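Local coordinates for protein putative sugar ABC transporter (Yersinia enterocolitica subsp. enterocolitica 8081, PDB 5ULB) that probably captures methylthioribose-like sugars in the periplasm for an ABC importer, and is seen here holding a selenium-containing ribofuranose, at residues A[212-217]-A[238-243]; A[219-224]-A[252-257]; A[31-36]-A[260-265]; A[207-212]-A[232-237]. All coordinates share one frame; numbering follows the deposited sequence.

Contact 1 (A[212-217]-A[238-243]); sequences TWDAFT and DISNQD
The start of helix 214-226 meets the loop leading into helix 241-248, closest where the CA atoms of D214 and D238 stand 5.4 Å apart. A hydrogen bond runs from D214 N to D238 OD2, 3.1 Å long with an angle of 154° at the hydrogen, and uses the anti lone pair of that oxygen. An aspartate suits this spot, because the first amides of a helix lack an earlier carbonyl to bond to. The same OD2 lies at the rim of the W213 indole, 3.3 Å from CD1 and near the ring plane, with the carboxylate turned almost perpendicular (89°) to the ring. A215 CB sits over the centre of one indole face. D238, W213 and T212 all line the sugar pocket, at the C-terminal ends of the parallel strands, as is usual for periplasmic binding proteins; D238 OD1 comes close to O2 of the bound sugar. D214 takes the crowded rotamer, with CG between backbone N and carbonyl carbon (chi1 63°), which brings its carboxylate across D238, D214 CG lying 3.4 Å from D238 CB. The D243 side chain crosses that of D214 at about a right angle, and D243 OD1 bonds to Q218 NE2. Such a crowd of acids would be expected to raise their pKa values, though two helix N-termini would work against this. S240, the N-cap of helix 241-248, accepts a weak bond from D243 N at its OG (3.4 Å) and hydrogen-bonds to D32 OD2.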
loop_
_atom_site.group_PDB
_atom_site.type_symbol
_atom_site.label_atom_id
_atom_site.label_comp_id
_atom_site.label_asym_id
_atom_site.label_seq_id
_atom_site.Cartn_x
_atom_site.Cartn_y
_atom_site.Cartn_z
ATOM N N THR A 212 -10.644 1.744 4.629
ATOM C CA THR A 212 -9.453 2.500 4.249
ATOM C C THR A 212 -8.251 1.655 3.935
ATOM O O THR A 212 -7.265 2.143 3.471
ATOM C CB THR A 212 -9.095 3.492 5.325
ATOM O OG1 THR A 212 -8.711 2.824 6.531
ATOM C CG2 THR A 212 -10.207 4.478 5.582
ATOM N N TRP A 213 -8.415 0.326 4.079
ATOM C CA TRP A 213 -7.384 -0.656 3.763
ATOM C C TRP A 213 -8.109 -1.940 3.409
ATOM O O TRP A 213 -9.041 -2.309 4.119
ATOM C CB TRP A 213 -6.495 -0.924 4.986
ATOM C CG TRP A 213 -5.455 -1.994 4.980
ATOM C CD1 TRP A 213 -4.766 -2.564 3.983
ATOM C CD2 TRP A 213 -4.828 -2.451 6.213
ATOM N NE1 TRP A 213 -3.767 -3.428 4.507
ATOM C CE2 TRP A 213 -3.792 -3.348 5.863
ATOM C CE3 TRP A 213 -5.149 -2.274 7.551
ATOM C CZ2 TRP A 213 -3.030 -3.964 6.875
ATOM C CZ3 TRP A 213 -4.349 -2.867 8.536
ATOM C CH2 TRP A 213 -3.320 -3.719 8.134
ATOM N N ASP A 214 -7.738 -2.603 2.352
ATOM C CA ASP A 214 -8.530 -3.753 1.921
ATOM C C ASP A 214 -8.442 -4.937 2.897
ATOM O O ASP A 214 -9.334 -5.794 2.867
ATOM C CB ASP A 214 -8.270 -4.232 0.506
ATOM C CG ASP A 214 -6.868 -4.750 0.189
ATOM O OD1 ASP A 214 -5.981 -4.535 1.016
ATOM O OD2 ASP A 214 -6.784 -5.380 -0.931
ATOM N N ALA A 215 -7.431 -4.958 3.805
ATOM C CA ALA A 215 -7.481 -5.962 4.869
ATOM C C ALA A 215 -8.690 -5.802 5.721
ATOM O O ALA A 215 -9.303 -6.798 6.161
ATOM C CB ALA A 215 -6.189 -5.875 5.708
ATOM N N PHE A 216 -9.069 -4.575 6.035
ATOM C CA PHE A 216 -10.297 -4.313 6.739
ATOM C C PHE A 216 -11.506 -4.667 5.886
ATOM O O PHE A 216 -12.422 -5.341 6.396
ATOM C CB PHE A 216 -10.406 -2.822 7.153
ATOM C CG PHE A 216 -9.369 -2.295 8.116
ATOM C CD1 PHE A 216 -8.855 -3.056 9.148
ATOM C CD2 PHE A 216 -8.918 -0.969 8.030
ATOM C CE1 PHE A 216 -7.978 -2.515 10.066
ATOM C CE2 PHE A 216 -8.046 -0.429 8.927
ATOM C CZ PHE A 216 -7.585 -1.208 9.947
ATOM N N THR A 217 -11.547 -4.243 4.650
ATOM C CA THR A 217 -12.709 -4.453 3.830
ATOM C C THR A 217 -12.952 -5.945 3.624
ATOM O O THR A 217 -14.112 -6.357 3.622
ATOM C CB THR A 217 -12.527 -3.763 2.488
ATOM O OG1 THR A 217 -12.088 -2.415 2.738
ATOM C CG2 THR A 217 -13.824 -3.734 1.699
ATOM N N ASP A 238 -7.344 0.098 -1.936
ATOM C CA ASP A 238 -6.467 -1.037 -2.204
ATOM C C ASP A 238 -7.061 -2.136 -3.072
ATOM O O ASP A 238 -8.277 -2.211 -3.168
ATOM C CB ASP A 238 -5.823 -1.688 -0.972
ATOM C CG ASP A 238 -5.150 -0.759 -0.032
ATOM O OD1 ASP A 238 -4.383 0.147 -0.506
ATOM O OD2 ASP A 238 -5.344 -0.934 1.227
ATOM N N ILE A 239 -6.216 -2.981 -3.646
ATOM C CA ILE A 239 -6.700 -4.119 -4.384
ATOM C C ILE A 239 -5.762 -5.279 -4.183
ATOM O O ILE A 239 -4.591 -5.140 -3.851
ATOM C CB ILE A 239 -6.774 -3.815 -5.936
ATOM C CG1 ILE A 239 -7.675 -4.734 -6.710
ATOM C CG2 ILE A 239 -5.401 -3.684 -6.563
ATOM C CD1 ILE A 239 -9.124 -4.653 -6.287
ATOM N N SER A 240 -6.293 -6.490 -4.344
ATOM C CA SER A 240 -5.578 -7.735 -4.217
ATOM C C SER A 240 -6.359 -8.775 -4.997
ATOM O O SER A 240 -7.530 -8.561 -5.350
ATOM C CB SER A 240 -5.391 -8.127 -2.713
ATOM O OG SER A 240 -6.651 -8.528 -2.212
ATOM N N ASN A 241 -5.780 -9.975 -5.182
ATOM C CA ASN A 241 -6.479 -11.021 -5.895
ATOM C C ASN A 241 -7.754 -11.358 -5.175
ATOM O O ASN A 241 -8.796 -11.585 -5.852
ATOM C CB ASN A 241 -5.613 -12.260 -6.037
ATOM C CG ASN A 241 -4.447 -12.090 -6.967
ATOM O OD1 ASN A 241 -4.352 -11.131 -7.793
ATOM N ND2 ASN A 241 -3.512 -13.055 -6.878
ATOM N N GLN A 242 -7.746 -11.476 -3.872
ATOM C CA GLN A 242 -8.944 -11.775 -3.094
ATOM C C GLN A 242 -10.057 -10.782 -3.363
ATOM O O GLN A 242 -11.185 -11.154 -3.584
ATOM C CB GLN A 242 -8.620 -11.842 -1.576
ATOM C CG GLN A 242 -9.828 -12.224 -0.709
ATOM C CD GLN A 242 -9.625 -12.209 0.835
ATOM O OE1 GLN A 242 -8.531 -12.020 1.294
ATOM N NE2 GLN A 242 -10.679 -12.401 1.593
ATOM N N ASP A 243 -9.711 -9.509 -3.356
ATOM C CA ASP A 243 -10.781 -8.494 -3.517
ATOM C C ASP A 243 -11.462 -8.656 -4.847
ATOM O O ASP A 243 -12.675 -8.460 -4.955
ATOM C CB ASP A 243 -10.156 -7.032 -3.471
ATOM C CG ASP A 243 -9.388 -6.722 -2.307
ATOM O OD1 ASP A 243 -9.411 -7.393 -1.269
ATOM O OD2 ASP A 243 -8.633 -5.672 -2.387
HETATM O O HOH W 1 -3.779 -4.576 -1.225
#

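Contact 2 (A[219-224]-A[252-257]); sequences GAYKAL and SPWKVS
An ST turn introduces strand 254-259, and this turn, with the proline inside it, is what helix 214-226 packs against. S252 holds OG anti to its own backbone N (chi1 178°), and OG accepts from W254 N over 3.2 Å in a nearly straight bond (168°). The hydroxyl also bonds to L246 O, so a small side chain that can both accept and donate fits the corner. Y221 reaches across from the helix with CG anti to the backbone N, laying the CD2-CE2 side of its ring against the turn. S252 OG meets this ring at its edge, 3.4 Å from Y221 CE2. P253 is next, its CD 3.6 Å from Y221 CE2; the rigid pyrrolidine gives the helix a compact apolar surface to rest on. One turn further along, L224 slides past the proline in the opposite direction, with CD1 3.8 Å from P253 CG. The W254 side chain crosses that of Y221 at about a right angle, and Y221 CD2 meets the indole at its edge, 4.1 Å from CE3. At the other end of the indole, W254 NE1 donates to S257 OG over 3.0 Å, which restrains its rotation. All contacts between the segments are apolar or van der Waals, while Y221 OH bonds to E249 and Q225. L246 of helix 241-248 touches both Y221 and W254. L234 of strand 233-237 also reaches Y221, and A220, A223 and L224 pack on helix 186-200, so helix 214-226 is wedged between the sheet and its neighbouring helices.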
loop_
_atom_site.group_PDB
_atom_site.type_symbol
_atom_site.label_atom_id
_atom_site.label_comp_id
_atom_site.label_asym_id
_atom_site.label_seq_id
_atom_site.Cartn_x
_atom_site.Cartn_y
_atom_site.Cartn_z
ATOM N N GLY A 219 -12.435 -8.279 5.793
ATOM C CA GLY A 219 -13.148 -8.763 6.968
ATOM C C GLY A 219 -14.560 -8.295 7.030
ATOM O O GLY A 219 -15.524 -9.014 7.436
ATOM N N ALA A 220 -14.805 -6.996 6.684
ATOM C CA ALA A 220 -16.208 -6.524 6.631
ATOM C C ALA A 220 -17.016 -7.298 5.652
ATOM O O ALA A 220 -18.181 -7.583 5.945
ATOM C CB ALA A 220 -16.220 -5.062 6.299
ATOM N N TYR A 221 -16.475 -7.607 4.509
ATOM C CA TYR A 221 -17.156 -8.398 3.495
ATOM C C TYR A 221 -17.650 -9.754 4.046
ATOM O O TYR A 221 -18.784 -10.160 3.899
ATOM C CB TYR A 221 -16.269 -8.609 2.277
ATOM C CG TYR A 221 -16.919 -9.396 1.183
ATOM C CD1 TYR A 221 -16.922 -10.820 1.198
ATOM C CD2 TYR A 221 -17.600 -8.799 0.153
ATOM C CE1 TYR A 221 -17.573 -11.565 0.280
ATOM C CE2 TYR A 221 -18.204 -9.566 -0.831
ATOM C CZ TYR A 221 -18.218 -10.955 -0.759
ATOM O OH TYR A 221 -18.872 -11.636 -1.690
ATOM N N LYS A 222 -16.687 -10.426 4.732
ATOM C CA LYS A 222 -17.088 -11.723 5.380
ATOM C C LYS A 222 -18.191 -11.515 6.357
ATOM O O LYS A 222 -19.149 -12.301 6.373
ATOM C CB LYS A 222 -15.848 -12.287 6.056
ATOM C CG LYS A 222 -16.070 -13.656 6.745
ATOM C CD LYS A 222 -14.723 -14.109 7.489
ATOM C CE LYS A 222 -14.937 -15.223 8.548
ATOM N NZ LYS A 222 -15.060 -16.309 7.662
ATOM N N ALA A 223 -18.122 -10.484 7.183
ATOM C CA ALA A 223 -19.184 -10.262 8.126
ATOM C C ALA A 223 -20.507 -9.984 7.407
ATOM O O ALA A 223 -21.577 -10.470 7.852
ATOM C CB ALA A 223 -18.882 -9.092 9.049
ATOM N N LEU A 224 -20.479 -9.208 6.346
ATOM C CA LEU A 224 -21.771 -8.934 5.635
ATOM C C LEU A 224 -22.379 -10.201 5.087
ATOM O O LEU A 224 -23.587 -10.441 5.147
ATOM C CB LEU A 224 -21.589 -7.891 4.494
ATOM C CG LEU A 224 -21.115 -6.495 4.937
ATOM C CD1 LEU A 224 -21.105 -5.574 3.739
ATOM C CD2 LEU A 224 -21.995 -5.915 5.999
ATOM N N SER A 252 -22.435 -9.970 -3.907
ATOM C CA SER A 252 -21.404 -9.151 -3.467
ATOM C C SER A 252 -21.691 -7.629 -3.368
ATOM O O SER A 252 -22.048 -6.995 -4.318
ATOM C CB SER A 252 -20.158 -9.291 -4.373
ATOM O OG SER A 252 -19.142 -8.368 -3.877
ATOM N N PRO A 253 -21.507 -7.085 -2.166
ATOM C CA PRO A 253 -21.687 -5.656 -1.895
ATOM C C PRO A 253 -20.427 -4.820 -2.168
ATOM O O PRO A 253 -20.424 -3.650 -1.867
ATOM C CB PRO A 253 -21.999 -5.619 -0.429
ATOM C CG PRO A 253 -21.373 -6.732 0.137
ATOM C CD PRO A 253 -21.343 -7.786 -0.892
ATOM N N TRP A 254 -19.369 -5.398 -2.732
ATOM C CA TRP A 254 -18.079 -4.682 -2.863
ATOM C C TRP A 254 -18.093 -3.863 -4.169
ATOM O O TRP A 254 -17.839 -4.390 -5.237
ATOM C CB TRP A 254 -16.920 -5.698 -2.857
ATOM C CG TRP A 254 -15.539 -5.078 -2.721
ATOM C CD1 TRP A 254 -15.016 -3.942 -3.323
ATOM C CD2 TRP A 254 -14.478 -5.514 -1.875
ATOM N NE1 TRP A 254 -13.756 -3.732 -2.926
ATOM C CE2 TRP A 254 -13.388 -4.666 -2.038
ATOM C CE3 TRP A 254 -14.336 -6.612 -0.988
ATOM C CZ2 TRP A 254 -12.184 -4.835 -1.345
ATOM C CZ3 TRP A 254 -13.189 -6.741 -0.278
ATOM C CH2 TRP A 254 -12.153 -5.877 -0.481
ATOM N N LYS A 255 -18.424 -2.577 -4.054
ATOM C CA LYS A 255 -18.727 -1.740 -5.199
ATOM C C LYS A 255 -17.522 -1.128 -5.913
ATOM O O LYS A 255 -17.585 -0.959 -7.133
ATOM C CB LYS A 255 -19.653 -0.591 -4.768
ATOM C CG LYS A 255 -20.925 -0.920 -4.229
ATOM C CD LYS A 255 -21.604 -2.029 -4.952
ATOM C CE LYS A 255 -22.343 -1.446 -6.006
ATOM N NZ LYS A 255 -23.783 -1.630 -5.501
ATOM N N VAL A 256 -16.472 -0.816 -5.174
ATOM C CA VAL A 256 -15.338 -0.117 -5.780
ATOM C C VAL A 256 -14.122 -0.380 -4.927
ATOM O O VAL A 256 -14.212 -0.465 -3.699
ATOM C CB VAL A 256 -15.554 1.313 -5.959
ATOM C CG1 VAL A 256 -15.583 2.138 -4.684
ATOM C CG2 VAL A 256 -14.551 2.020 -6.885
ATOM N N SER A 257 -12.963 -0.420 -5.613
ATOM C CA SER A 257 -11.658 -0.366 -4.968
ATOM C C SER A 257 -10.901 0.738 -5.715
ATOM O O SER A 257 -10.818 0.705 -6.955
ATOM C CB SER A 257 -10.841 -1.634 -5.099
ATOM O OG SER A 257 -11.225 -2.597 -4.089
#

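Contact 3 (A[31-36]-A[260-265]); sequences DDNTTQ and VDPKLI
N33 carries CG anti to its backbone N (chi1 -171°), and Q36, one turn later, sets CG beside its N (chi1 -64°) and then runs extended to the amide; together they bracket the ring of P262. From N33 the amide nitrogen does the touching, ND2 lying 3.4 Å from P262 CG. Q36 lies along the ring with its aliphatic part, CB 3.8 Å from P262 CB, while its NE2 comes as near to P262 CG. That amide is held still by a bond from Q36 NE2 to D32 O (3.2 Å), approached from above the carbonyl plane, and by a second to I239 O. Glutamine therefore offers methylenes to the proline and hydrogen bonds to the backbone. Beyond the ring, K263 CG rests 3.4 Å from Q36 O, which also receives a CA-H...O contact from K263. Both helices are capped by aspartates: D31 OD2 accepts from T34 N (2.9 Å), and D261 OD1 accepts from K263 N (2.9 Å). Proline, having no N-H to leave unpaired, is at home as the first residue of a helix. The OD1 of N33 is bonded to R26, and its side chain touches the bound sugar. This meeting of helix starts beside the ligand cleft is consistent with a hinge crossover of a two-lobed periplasmic binding protein, where strand 254-259 of one lobe leads to a helix packed on the other.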
loop_
_atom_site.group_PDB
_atom_site.type_symbol
_atom_site.label_atom_id
_atom_site.label_comp_id
_atom_site.label_asym_id
_atom_site.label_seq_id
_atom_site.Cartn_x
_atom_site.Cartn_y
_atom_site.Cartn_z
ATOM N N ASP A 31 -0.652 -9.112 5.606
ATOM C CA ASP A 31 -1.863 -8.794 4.852
ATOM C C ASP A 31 -1.570 -8.845 3.343
ATOM O O ASP A 31 -0.424 -8.842 2.921
ATOM C CB ASP A 31 -2.356 -7.417 5.271
ATOM C CG ASP A 31 -1.367 -6.328 4.994
ATOM O OD1 ASP A 31 -0.418 -6.180 5.810
ATOM O OD2 ASP A 31 -1.457 -5.666 3.923
ATOM N N ASP A 32 -2.607 -8.852 2.513
ATOM C CA ASP A 32 -2.438 -8.963 1.088
ATOM C C ASP A 32 -1.671 -7.765 0.480
ATOM O O ASP A 32 -0.907 -7.956 -0.494
ATOM C CB ASP A 32 -3.744 -9.097 0.362
ATOM C CG ASP A 32 -4.485 -10.393 0.655
ATOM O OD1 ASP A 32 -3.895 -11.323 1.244
ATOM O OD2 ASP A 32 -5.663 -10.483 0.133
ATOM N N ASN A 33 -1.912 -6.568 1.010
ATOM C CA ASN A 33 -1.198 -5.409 0.460
ATOM C C ASN A 33 0.298 -5.574 0.683
ATOM O O ASN A 33 1.092 -5.370 -0.211
ATOM C CB ASN A 33 -1.734 -4.127 1.131
ATOM C CG ASN A 33 -1.207 -2.871 0.455
ATOM O OD1 ASN A 33 -0.238 -2.287 0.905
ATOM N ND2 ASN A 33 -1.999 -2.414 -0.565
ATOM N N THR A 34 0.663 -5.932 1.925
ATOM C CA THR A 34 2.009 -6.173 2.266
ATOM C C THR A 34 2.647 -7.288 1.431
ATOM O O THR A 34 3.806 -7.187 0.975
ATOM C CB THR A 34 2.134 -6.484 3.799
ATOM O OG1 THR A 34 1.762 -5.313 4.515
ATOM C CG2 THR A 34 3.529 -6.934 4.158
ATOM N N THR A 35 1.933 -8.398 1.300
ATOM C CA THR A 35 2.410 -9.501 0.559
ATOM C C THR A 35 2.794 -9.091 -0.919
ATOM O O THR A 35 3.835 -9.473 -1.445
ATOM C CB THR A 35 1.413 -10.701 0.587
ATOM O OG1 THR A 35 1.227 -11.013 1.979
ATOM C CG2 THR A 35 1.853 -11.836 -0.239
ATOM N N GLN A 36 1.917 -8.312 -1.528
ATOM C CA GLN A 36 2.204 -7.789 -2.841
ATOM C C GLN A 36 3.384 -6.784 -2.923
ATOM O O GLN A 36 4.216 -6.873 -3.832
ATOM C CB GLN A 36 0.929 -7.189 -3.437
ATOM C CG GLN A 36 -0.201 -8.134 -3.710
ATOM C CD GLN A 36 -1.446 -7.366 -4.147
ATOM O OE1 GLN A 36 -1.698 -7.215 -5.385
ATOM N NE2 GLN A 36 -2.217 -6.874 -3.161
ATOM N N VAL A 260 -3.489 1.493 -6.020
ATOM C CA VAL A 260 -2.215 1.397 -6.709
ATOM C C VAL A 260 -1.758 -0.044 -6.596
ATOM O O VAL A 260 -1.927 -0.666 -5.515
ATOM C CB VAL A 260 -1.149 2.370 -6.090
ATOM C CG1 VAL A 260 0.174 2.272 -6.776
ATOM C CG2 VAL A 260 -1.654 3.822 -6.062
ATOM N N ASP A 261 -1.142 -0.577 -7.601
ATOM C CA ASP A 261 -0.611 -1.977 -7.542
ATOM C C ASP A 261 0.576 -1.955 -6.526
ATOM O O ASP A 261 1.584 -1.295 -6.763
ATOM C CB ASP A 261 -0.057 -2.409 -8.891
ATOM C CG ASP A 261 0.461 -3.847 -8.939
ATOM O OD1 ASP A 261 0.551 -4.490 -7.859
ATOM O OD2 ASP A 261 0.753 -4.273 -10.080
ATOM N N PRO A 262 0.460 -2.684 -5.386
ATOM C CA PRO A 262 1.579 -2.659 -4.448
ATOM C C PRO A 262 2.798 -3.247 -4.970
ATOM O O PRO A 262 3.893 -2.851 -4.458
ATOM C CB PRO A 262 0.977 -3.402 -3.208
ATOM C CG PRO A 262 -0.490 -3.496 -3.402
ATOM C CD PRO A 262 -0.656 -3.516 -4.900
ATOM N N LYS A 263 2.747 -4.137 -5.944
ATOM C CA LYS A 263 3.977 -4.660 -6.524
ATOM C C LYS A 263 4.752 -3.509 -7.176
ATOM O O LYS A 263 5.978 -3.520 -7.162
ATOM C CB LYS A 263 3.676 -5.676 -7.597
ATOM C CG LYS A 263 3.092 -6.957 -7.067
ATOM C CD LYS A 263 3.164 -8.076 -8.124
ATOM C CE LYS A 263 4.085 -7.731 -9.261
ATOM N NZ LYS A 263 5.540 -8.182 -9.213
ATOM N N LEU A 264 4.069 -2.583 -7.838
ATOM C CA LEU A 264 4.743 -1.408 -8.437
ATOM C C LEU A 264 5.329 -0.546 -7.382
ATOM O O LEU A 264 6.414 0.003 -7.599
ATOM C CB LEU A 264 3.685 -0.664 -9.306
ATOM C CG LEU A 264 4.218 0.578 -10.043
ATOM C CD1 LEU A 264 5.296 0.209 -11.017
ATOM C CD2 LEU A 264 3.072 1.311 -10.674
ATOM N N ILE A 265 4.638 -0.326 -6.262
ATOM C CA ILE A 265 5.235 0.462 -5.201
ATOM C C ILE A 265 6.548 -0.124 -4.726
ATOM O O ILE A 265 7.524 0.580 -4.541
ATOM C CB ILE A 265 4.235 0.624 -4.069
ATOM C CG1 ILE A 265 2.921 1.334 -4.579
ATOM C CG2 ILE A 265 4.831 1.308 -2.889
ATOM C CD1 ILE A 265 1.856 1.411 -3.497
#

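Contact 4 (A[207-212]-A[232-237]); sequences DAIWGT and IKLYSI
Side chains of these two parallel strands alternate between two sheet faces, A208, W210, K233 and Y235 on one, I209, L234 and S236 on the other. On the second face I209 and L234 lie side by side, pointing the same way, I209 CB 3.6 Å from L234 CD2. From just before the strand, I232 crosses I209 obliquely, its CG2 3.7 Å from I209 CG1; branched aliphatic chains pack closely here without needing polar partners. G211 pairs with S236, and with no side chain it lets T217, which bonds to S236 OG, come in against its CA. On the first face the Y235 ring reaches back until CE1 lies 4.1 Å from A208 CB, the small alanine making room. W210, with CG anti to its backbone N (chi1 -180°), swings its indole toward the strand end; its CZ2 meets I237 CD1 at 4.0 Å, and T212 CG2 sits over one face of the ring, toward its rim. The strands run 18° from parallel, joined through helix 214-226 as a beta-alpha-beta unit. I209 bonds twice to its neighbour, from N to K233 O (2.9 Å) and from O to Y235 N (3.0 Å), and G211 likewise, N to Y235 O (2.8 Å) and O to I237 N (3.0 Å). All four donors come nearly along the C=O axes; a fifth, K233 N to D207 O, arrives in the carbonyl plane on a lone pair. Polar ends find partners elsewhere, Y235 OH on D138 and W210 NE1 on S131, so here the backbone supplies directional bonds and side chains add apolar cohesion.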
loop_
_atom_site.group_PDB
_atom_site.type_symbol
_atom_site.label_atom_id
_atom_site.label_comp_id
_atom_site.label_asym_id
_atom_site.label_seq_id
_atom_site.Cartn_x
_atom_site.Cartn_y
_atom_site.Cartn_z
ATOM N N ASP A 207 -26.131 2.125 5.926
ATOM C CA ASP A 207 -26.177 2.146 4.458
ATOM C C ASP A 207 -24.920 1.668 3.757
ATOM O O ASP A 207 -24.992 1.010 2.696
ATOM C CB ASP A 207 -26.487 3.593 4.000
ATOM C CG ASP A 207 -27.831 4.074 4.524
ATOM O OD1 ASP A 207 -28.790 3.362 4.222
ATOM O OD2 ASP A 207 -27.880 5.049 5.321
ATOM N N ALA A 208 -23.725 2.008 4.328
ATOM C CA ALA A 208 -22.516 1.741 3.634
ATOM C C ALA A 208 -21.372 1.642 4.630
ATOM O O ALA A 208 -21.446 2.158 5.738
ATOM C CB ALA A 208 -22.257 2.820 2.546
ATOM N N ILE A 209 -20.267 1.047 4.130
ATOM C CA ILE A 209 -19.014 0.952 4.868
ATOM C C ILE A 209 -17.874 1.460 3.996
ATOM O O ILE A 209 -17.772 1.043 2.834
ATOM C CB ILE A 209 -18.779 -0.501 5.382
ATOM C CG1 ILE A 209 -19.900 -0.933 6.271
ATOM C CG2 ILE A 209 -17.410 -0.650 5.990
ATOM C CD1 ILE A 209 -19.828 -2.385 6.713
ATOM N N TRP A 210 -17.047 2.326 4.577
ATOM C CA TRP A 210 -15.830 2.783 3.879
ATOM C C TRP A 210 -14.632 2.131 4.516
ATOM O O TRP A 210 -14.335 2.377 5.688
ATOM C CB TRP A 210 -15.709 4.282 3.964
ATOM C CG TRP A 210 -14.505 4.882 3.275
ATOM C CD1 TRP A 210 -14.081 4.570 2.005
ATOM C CD2 TRP A 210 -13.548 5.760 3.828
ATOM N NE1 TRP A 210 -12.946 5.270 1.721
ATOM C CE2 TRP A 210 -12.608 5.991 2.822
ATOM C CE3 TRP A 210 -13.399 6.419 5.032
ATOM C CZ2 TRP A 210 -11.505 6.860 3.002
ATOM C CZ3 TRP A 210 -12.367 7.240 5.202
ATOM C CH2 TRP A 210 -11.413 7.443 4.189
ATOM N N GLY A 211 -13.950 1.285 3.692
ATOM C CA GLY A 211 -12.768 0.620 4.203
ATOM C C GLY A 211 -11.505 1.279 3.656
ATOM O O GLY A 211 -11.256 1.331 2.454
ATOM N N THR A 212 -10.644 1.744 4.629
ATOM C CA THR A 212 -9.453 2.500 4.249
ATOM C C THR A 212 -8.251 1.655 3.935
ATOM O O THR A 212 -7.265 2.143 3.471
ATOM C CB THR A 212 -9.095 3.492 5.325
ATOM O OG1 THR A 212 -8.711 2.824 6.531
ATOM C CG2 THR A 212 -10.207 4.478 5.582
ATOM N N ILE A 232 -25.848 -3.645 2.684
ATOM C CA ILE A 232 -24.825 -2.608 2.958
ATOM C C ILE A 232 -23.820 -2.656 1.906
ATOM O O ILE A 232 -23.234 -3.672 1.607
ATOM C CB ILE A 232 -24.218 -2.872 4.367
ATOM C CG1 ILE A 232 -25.281 -2.835 5.438
ATOM C CG2 ILE A 232 -23.071 -1.934 4.604
ATOM C CD1 ILE A 232 -24.775 -3.291 6.826
ATOM N N LYS A 233 -23.476 -1.476 1.319
ATOM C CA LYS A 233 -22.500 -1.390 0.256
ATOM C C LYS A 233 -21.100 -1.033 0.750
ATOM O O LYS A 233 -20.970 -0.228 1.663
ATOM C CB LYS A 233 -23.001 -0.387 -0.806
ATOM C CG LYS A 233 -24.332 -0.836 -1.438
ATOM C CD LYS A 233 -24.401 -2.349 -1.822
ATOM C CE LYS A 233 -25.768 -2.796 -2.362
ATOM N NZ LYS A 233 -26.026 -4.318 -2.311
ATOM N N LEU A 234 -20.096 -1.646 0.138
ATOM C CA LEU A 234 -18.722 -1.475 0.539
ATOM C C LEU A 234 -17.889 -0.666 -0.495
ATOM O O LEU A 234 -17.992 -0.955 -1.701
ATOM C CB LEU A 234 -17.919 -2.790 0.685
ATOM C CG LEU A 234 -18.330 -3.778 1.635
ATOM C CD1 LEU A 234 -17.573 -5.105 1.464
ATOM C CD2 LEU A 234 -18.110 -3.215 3.043
ATOM N N TYR A 235 -17.108 0.276 0.007
ATOM C CA TYR A 235 -16.249 1.139 -0.820
ATOM C C TYR A 235 -14.883 1.055 -0.193
ATOM O O TYR A 235 -14.720 1.375 0.968
ATOM C CB TYR A 235 -16.805 2.566 -0.754
ATOM C CG TYR A 235 -18.200 2.708 -1.325
ATOM C CD1 TYR A 235 -19.298 2.332 -0.592
ATOM C CD2 TYR A 235 -18.419 3.112 -2.635
ATOM C CE1 TYR A 235 -20.575 2.387 -1.138
ATOM C CE2 TYR A 235 -19.668 3.164 -3.187
ATOM C CZ TYR A 235 -20.733 2.824 -2.416
ATOM O OH TYR A 235 -21.993 2.827 -2.947
ATOM N N SER A 236 -13.867 0.661 -1.006
ATOM C CA SER A 236 -12.531 0.415 -0.470
ATOM C C SER A 236 -11.435 1.150 -1.177
ATOM O O SER A 236 -11.478 1.454 -2.362
ATOM C CB SER A 236 -12.286 -1.143 -0.556
ATOM O OG SER A 236 -11.211 -1.572 0.281
ATOM N N ILE A 237 -10.342 1.241 -0.432
ATOM C CA ILE A 237 -8.991 1.521 -0.922
ATOM C C ILE A 237 -8.230 0.185 -1.002
ATOM O O ILE A 237 -8.516 -0.748 -0.191
ATOM C CB ILE A 237 -8.327 2.542 -0.004
ATOM C CG1 ILE A 237 -9.088 3.907 -0.111
ATOM C CG2 ILE A 237 -6.857 2.743 -0.328
ATOM C CD1 ILE A 237 -8.695 4.956 0.851
#

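Contacts 1, 2 and 4 belong to one lobe, while contact 3 lies at the edge of the other lobe, beside the ligand cleft. Contact 4 pairs the two strands of the unit 208-211, 214-226, 233-237. Contact 2, about 7 Å from it between centres, sets the same helix against strand 254-259, the next strand in the sheet. Contact 1 shares T212 with contact 4 and lies at the strands' C-terminal ends, about 10 Å from contact 3 between centres and touching it. Along the chain the segments of contacts 1, 2 and 4 alternate, and all three nest within the long loop closed by contact 3. The sheet thus runs on, through contact 1, to residues lining the sugar pocket and to the helix starts of contact 3.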